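Local coordinates for protein beta 1-3 glucanase (Clostridium beijerinckii NCIMB 8052, PDB 5H4E) that probably hydrolyses beta-1,3-glucans through its glycoside hydrolase family 64 domain, at residues 51-63 with 105-119. Sequence-based numbering, arbitrary orientation.
Sequences PMKISDNDAAGHL and LYIKVNQAADGLIGY
The loop between strands 49-51 and 63-67 meets the two-stranded antiparallel hairpin 108-111/117-120 through N57, on the 3-10 turn 54-57, whose side-chain amide pairs with the backbone N and O of V109 much as a neighbouring strand would. N57 OD1 accepts from V109 N at 3.0 Å, in the carbonyl plane and on a lone pair, while N57 ND2 donates to V109 O at 2.9 Å, close to the plane of the amide. Both bonds are fairly straight, at 166° and 158°, and OD1 also has a weak bond from the backbone N of S75. The CB of N57 points toward the strand, and chi1 of -67° sets CG beside the backbone N, which brings the amide to V109; the CD of K108 lies alongside ND2.

The V109 side chain in turn rests its CG1 on the backbone of K53 and I54. M52 runs extended beyond CG to Y119, its CE 3.6 Å from Y119 CD2 in an apolar contact and its SD oblique to the Y119 ring in a Met-aromatic one. At the far end of the loop, L63 crosses Y106, just ahead of strand 108-111, at about a right angle, with L63 CB 3.7 Å from Y106 CD1. The turn itself is braced by D56, whose OD2 accepts from K53 N and from the hydroxyl of Y77, and whose OD1 forms a salt bridge with K53 NZ at 2.9 Å. Two bonds from one amide thus satisfy both backbone polar groups of a buried valine and fix the amide's rotation, while M52 adds apolar contact with V109 and Y119.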
loop_
_atom_site.group_PDB
_atom_site.type_symbol
_atom_site.label_atom_id
_atom_site.label_comp_id
_atom_site.label_asym_id
_atom_site.label_seq_id
_atom_site.Cartn_x
_atom_site.Cartn_y
_atom_site.Cartn_z
ATOM N N PRO A 51 -23.957 3.199 -2.420
ATOM C CA PRO A 51 -23.634 1.851 -2.913
ATOM C C PRO A 51 -23.223 1.844 -4.378
ATOM O O PRO A 51 -23.862 2.512 -5.190
ATOM C CB PRO A 51 -24.945 1.083 -2.719
ATOM C CG PRO A 51 -25.627 1.808 -1.595
ATOM C CD PRO A 51 -25.306 3.256 -1.830
ATOM N N MET A 52 -22.153 1.129 -4.712
ATOM C CA MET A 52 -21.837 0.936 -6.118
ATOM C C MET A 52 -22.868 0.007 -6.744
ATOM O O MET A 52 -23.265 -0.997 -6.147
ATOM C CB MET A 52 -20.440 0.348 -6.312
ATOM C CG MET A 52 -19.298 1.244 -5.892
ATOM S SD MET A 52 -17.743 0.443 -6.322
ATOM C CE MET A 52 -16.596 1.439 -5.372
ATOM N N LYS A 53 -23.279 0.342 -7.953
ATOM C CA LYS A 53 -24.139 -0.531 -8.732
ATOM C C LYS A 53 -23.572 -0.699 -10.143
ATOM O O LYS A 53 -23.138 0.280 -10.761
ATOM C CB LYS A 53 -25.561 0.029 -8.776
ATOM C CG LYS A 53 -25.671 1.462 -9.272
ATOM C CD LYS A 53 -27.119 1.927 -9.215
ATOM C CE LYS A 53 -27.243 3.412 -8.921
ATOM N NZ LYS A 53 -26.882 4.308 -10.076
ATOM N N ILE A 54 -23.585 -1.937 -10.643
ATOM C CA ILE A 54 -23.110 -2.250 -12.000
ATOM C C ILE A 54 -23.594 -1.253 -13.066
ATOM O O ILE A 54 -22.904 -0.986 -14.048
ATOM C CB ILE A 54 -23.536 -3.676 -12.429
ATOM C CG1 ILE A 54 -22.773 -4.102 -13.679
ATOM C CG2 ILE A 54 -25.041 -3.770 -12.667
ATOM C CD1 ILE A 54 -21.387 -4.582 -13.371
ATOM N N SER A 55 -24.767 -0.673 -12.853
ATOM C CA SER A 55 -25.332 0.263 -13.810
ATOM C C SER A 55 -24.571 1.592 -13.872
ATOM O O SER A 55 -24.773 2.384 -14.787
ATOM C CB SER A 55 -26.811 0.499 -13.480
ATOM O OG SER A 55 -27.068 0.349 -12.092
ATOM N N ASP A 56 -23.683 1.828 -12.908
ATOM C CA ASP A 56 -22.904 3.068 -12.874
ATOM C C ASP A 56 -21.942 3.217 -14.055
ATOM O O ASP A 56 -21.601 4.336 -14.440
ATOM C CB ASP A 56 -22.128 3.169 -11.556
ATOM C CG ASP A 56 -23.028 3.498 -10.378
ATOM O OD1 ASP A 56 -24.008 4.245 -10.593
ATOM O OD2 ASP A 56 -22.764 3.011 -9.251
ATOM N N ASN A 57 -21.517 2.097 -14.635
ATOM C CA ASN A 57 -20.621 2.126 -15.793
ATOM C C ASN A 57 -21.244 2.841 -16.996
ATOM O O ASN A 57 -20.539 3.443 -17.808
ATOM C CB ASN A 57 -20.222 0.705 -16.195
ATOM C CG ASN A 57 -19.366 0.016 -15.152
ATOM O OD1 ASN A 57 -18.601 0.656 -14.425
ATOM N ND2 ASN A 57 -19.485 -1.300 -15.076
ATOM N N ASP A 58 -22.569 2.792 -17.102
ATOM C CA ASP A 58 -23.256 3.304 -18.290
ATOM C C ASP A 58 -24.089 4.556 -18.035
ATOM O O ASP A 58 -24.590 5.168 -18.979
ATOM C CB ASP A 58 -24.166 2.224 -18.877
ATOM C CG ASP A 58 -23.408 0.996 -19.307
ATOM O OD1 ASP A 58 -22.363 1.151 -19.976
ATOM O OD2 ASP A 58 -23.859 -0.126 -18.977
ATOM N N ALA A 59 -24.235 4.931 -16.768
ATOM C CA ALA A 59 -25.036 6.095 -16.394
ATOM C C ALA A 59 -24.519 7.390 -17.028
ATOM O O ALA A 59 -23.413 7.435 -17.558
ATOM C CB ALA A 59 -25.081 6.230 -14.874
ATOM N N ALA A 60 -25.337 8.436 -16.977
ATOM C CA ALA A 60 -24.986 9.741 -17.538
ATOM C C ALA A 60 -23.657 10.275 -17.005
ATOM O O ALA A 60 -23.423 10.300 -15.793
ATOM C CB ALA A 60 -26.102 10.755 -17.258
ATOM N N GLY A 61 -22.799 10.715 -17.922
ATOM C CA GLY A 61 -21.500 11.259 -17.564
ATOM C C GLY A 61 -20.427 10.209 -17.351
ATOM O O GLY A 61 -19.395 10.484 -16.749
ATOM N N HIS A 62 -20.665 8.998 -17.843
ATOM C CA HIS A 62 -19.696 7.926 -17.670
ATOM C C HIS A 62 -18.505 8.132 -18.589
ATOM O O HIS A 62 -18.526 8.987 -19.477
ATOM C CB HIS A 62 -20.315 6.555 -17.940
ATOM C CG HIS A 62 -20.703 6.326 -19.372
ATOM N ND1 HIS A 62 -19.775 6.129 -20.382
ATOM C CD2 HIS A 62 -21.917 6.219 -19.970
ATOM C CE1 HIS A 62 -20.400 5.954 -21.533
ATOM N NE2 HIS A 62 -21.703 5.992 -21.306
ATOM N N LEU A 63 -17.459 7.341 -18.368
ATOM C CA LEU A 63 -16.247 7.450 -19.152
ATOM C C LEU A 63 -16.223 6.354 -20.199
ATOM O O LEU A 63 -16.821 5.300 -20.017
ATOM C CB LEU A 63 -15.011 7.362 -18.239
ATOM C CG LEU A 63 -14.871 8.447 -17.166
ATOM C CD1 LEU A 63 -13.748 8.108 -16.154
ATOM C CD2 LEU A 63 -14.610 9.798 -17.814
ATOM N N LEU A 105 -9.390 8.483 -13.398
ATOM C CA LEU A 105 -9.115 7.076 -13.646
ATOM C C LEU A 105 -10.350 6.411 -14.232
ATOM O O LEU A 105 -11.472 6.909 -14.071
ATOM C CB LEU A 105 -8.685 6.379 -12.354
ATOM C CG LEU A 105 -7.387 6.929 -11.755
ATOM C CD1 LEU A 105 -7.022 6.190 -10.489
ATOM C CD2 LEU A 105 -6.294 6.771 -12.795
ATOM N N TYR A 106 -10.136 5.307 -14.938
ATOM C CA TYR A 106 -11.239 4.497 -15.451
ATOM C C TYR A 106 -11.496 3.304 -14.534
ATOM O O TYR A 106 -10.761 2.310 -14.579
ATOM C CB TYR A 106 -10.940 3.994 -16.858
ATOM C CG TYR A 106 -10.682 5.060 -17.886
ATOM C CD1 TYR A 106 -11.729 5.663 -18.581
ATOM C CD2 TYR A 106 -9.387 5.446 -18.192
ATOM C CE1 TYR A 106 -11.492 6.633 -19.533
ATOM C CE2 TYR A 106 -9.135 6.416 -19.145
ATOM C CZ TYR A 106 -10.192 7.002 -19.820
ATOM O OH TYR A 106 -9.932 7.963 -20.766
ATOM N N ILE A 107 -12.529 3.407 -13.702
ATOM C CA ILE A 107 -12.859 2.349 -12.758
ATOM C C ILE A 107 -14.089 1.557 -13.217
ATOM O O ILE A 107 -15.184 2.113 -13.327
ATOM C CB ILE A 107 -13.111 2.934 -11.348
ATOM C CG1 ILE A 107 -11.812 3.550 -10.796
ATOM C CG2 ILE A 107 -13.678 1.876 -10.429
ATOM C CD1 ILE A 107 -11.973 4.237 -9.449
ATOM N N LYS A 108 -13.897 0.267 -13.483
ATOM C CA LYS A 108 -14.980 -0.629 -13.908
ATOM C C LYS A 108 -15.705 -1.272 -12.720
ATOM O O LYS A 108 -15.100 -2.031 -11.961
ATOM C CB LYS A 108 -14.420 -1.727 -14.821
ATOM C CG LYS A 108 -15.461 -2.634 -15.487
ATOM C CD LYS A 108 -16.165 -1.909 -16.620
ATOM C CE LYS A 108 -16.854 -2.880 -17.577
ATOM N NZ LYS A 108 -17.296 -2.162 -18.817
ATOM N N VAL A 109 -16.998 -0.991 -12.565
ATOM C CA VAL A 109 -17.780 -1.660 -11.523
ATOM C C VAL A 109 -18.178 -3.048 -12.024
ATOM O O VAL A 109 -18.480 -3.222 -13.205
ATOM C CB VAL A 109 -19.054 -0.862 -11.124
ATOM C CG1 VAL A 109 -19.791 -1.569 -9.976
ATOM C CG2 VAL A 109 -18.698 0.563 -10.731
ATOM N N ASN A 110 -18.177 -4.032 -11.133
ATOM C CA ASN A 110 -18.400 -5.418 -11.535
ATOM C C ASN A 110 -19.147 -6.253 -10.496
ATOM O O ASN A 110 -19.898 -5.714 -9.678
ATOM C CB ASN A 110 -17.058 -6.080 -11.850
ATOM C CG ASN A 110 -16.077 -6.012 -10.689
ATOM O OD1 ASN A 110 -16.464 -6.067 -9.521
ATOM N ND2 ASN A 110 -14.795 -5.890 -11.010
ATOM N N GLN A 111 -18.934 -7.569 -10.564
ATOM C CA GLN A 111 -19.305 -8.522 -9.519
ATOM C C GLN A 111 -18.108 -9.450 -9.236
ATOM O O GLN A 111 -17.587 -10.103 -10.150
ATOM C CB GLN A 111 -20.540 -9.355 -9.907
ATOM C CG GLN A 111 -20.665 -10.628 -9.057
ATOM C CD GLN A 111 -21.803 -11.556 -9.457
ATOM O OE1 GLN A 111 -22.949 -11.129 -9.617
ATOM N NE2 GLN A 111 -21.494 -12.847 -9.590
ATOM N N ALA A 112 -17.661 -9.492 -7.981
ATOM C CA ALA A 112 -16.632 -10.449 -7.571
ATOM C C ALA A 112 -17.197 -11.880 -7.508
ATOM O O ALA A 112 -18.412 -12.078 -7.402
ATOM C CB ALA A 112 -16.038 -10.049 -6.227
ATOM N N ALA A 113 -16.312 -12.871 -7.576
ATOM C CA ALA A 113 -16.730 -14.269 -7.656
ATOM C C ALA A 113 -17.526 -14.708 -6.424
ATOM O O ALA A 113 -18.435 -15.540 -6.537
ATOM C CB ALA A 113 -15.516 -15.174 -7.856
ATOM N N ASP A 114 -17.212 -14.127 -5.261
ATOM C CA ASP A 114 -17.872 -14.524 -4.006
ATOM C C ASP A 114 -19.331 -14.052 -3.915
ATOM O O ASP A 114 -20.046 -14.387 -2.964
ATOM C CB ASP A 114 -17.068 -14.026 -2.789
ATOM C CG ASP A 114 -17.274 -12.534 -2.485
ATOM O OD1 ASP A 114 -17.794 -11.772 -3.341
ATOM O OD2 ASP A 114 -16.887 -12.122 -1.362
ATOM N N GLY A 115 -19.761 -13.267 -4.901
ATOM C CA GLY A 115 -21.165 -12.931 -5.044
ATOM C C GLY A 115 -21.478 -11.457 -4.974
ATOM O O GLY A 115 -22.540 -11.029 -5.414
ATOM N N LEU A 116 -20.547 -10.678 -4.424
ATOM C CA LEU A 116 -20.805 -9.269 -4.116
ATOM C C LEU A 116 -20.290 -8.281 -5.170
ATOM O O LEU A 116 -19.292 -8.539 -5.862
ATOM C CB LEU A 116 -20.199 -8.923 -2.752
ATOM C CG LEU A 116 -20.820 -9.651 -1.555
ATOM C CD1 LEU A 116 -20.164 -9.203 -0.252
ATOM C CD2 LEU A 116 -22.323 -9.409 -1.515
ATOM N N ILE A 117 -20.975 -7.139 -5.257
ATOM C CA ILE A 117 -20.666 -6.087 -6.224
ATOM C C ILE A 117 -19.412 -5.297 -5.860
ATOM O O ILE A 117 -19.330 -4.728 -4.775
ATOM C CB ILE A 117 -21.828 -5.097 -6.348
ATOM C CG1 ILE A 117 -23.115 -5.828 -6.733
ATOM C CG2 ILE A 117 -21.488 -3.992 -7.333
ATOM C CD1 ILE A 117 -22.942 -6.858 -7.836
ATOM N N GLY A 118 -18.443 -5.247 -6.769
ATOM C CA GLY A 118 -17.183 -4.590 -6.474
ATOM C C GLY A 118 -16.675 -3.702 -7.588
ATOM O O GLY A 118 -17.411 -3.314 -8.492
ATOM N N TYR A 119 -15.393 -3.363 -7.525
ATOM C CA TYR A 119 -14.807 -2.541 -8.575
ATOM C C TYR A 119 -13.399 -3.017 -8.914
ATOM O O TYR A 119 -12.716 -3.643 -8.092
ATOM C CB TYR A 119 -14.776 -1.063 -8.168
ATOM C CG TYR A 119 -13.707 -0.737 -7.146
ATOM C CD1 TYR A 119 -12.453 -0.283 -7.541
ATOM C CD2 TYR A 119 -13.949 -0.896 -5.780
ATOM C CE1 TYR A 119 -11.465 0.013 -6.607
ATOM C CE2 TYR A 119 -12.969 -0.599 -4.832
ATOM C CZ TYR A 119 -11.726 -0.145 -5.259
ATOM O OH TYR A 119 -10.745 0.163 -4.338
#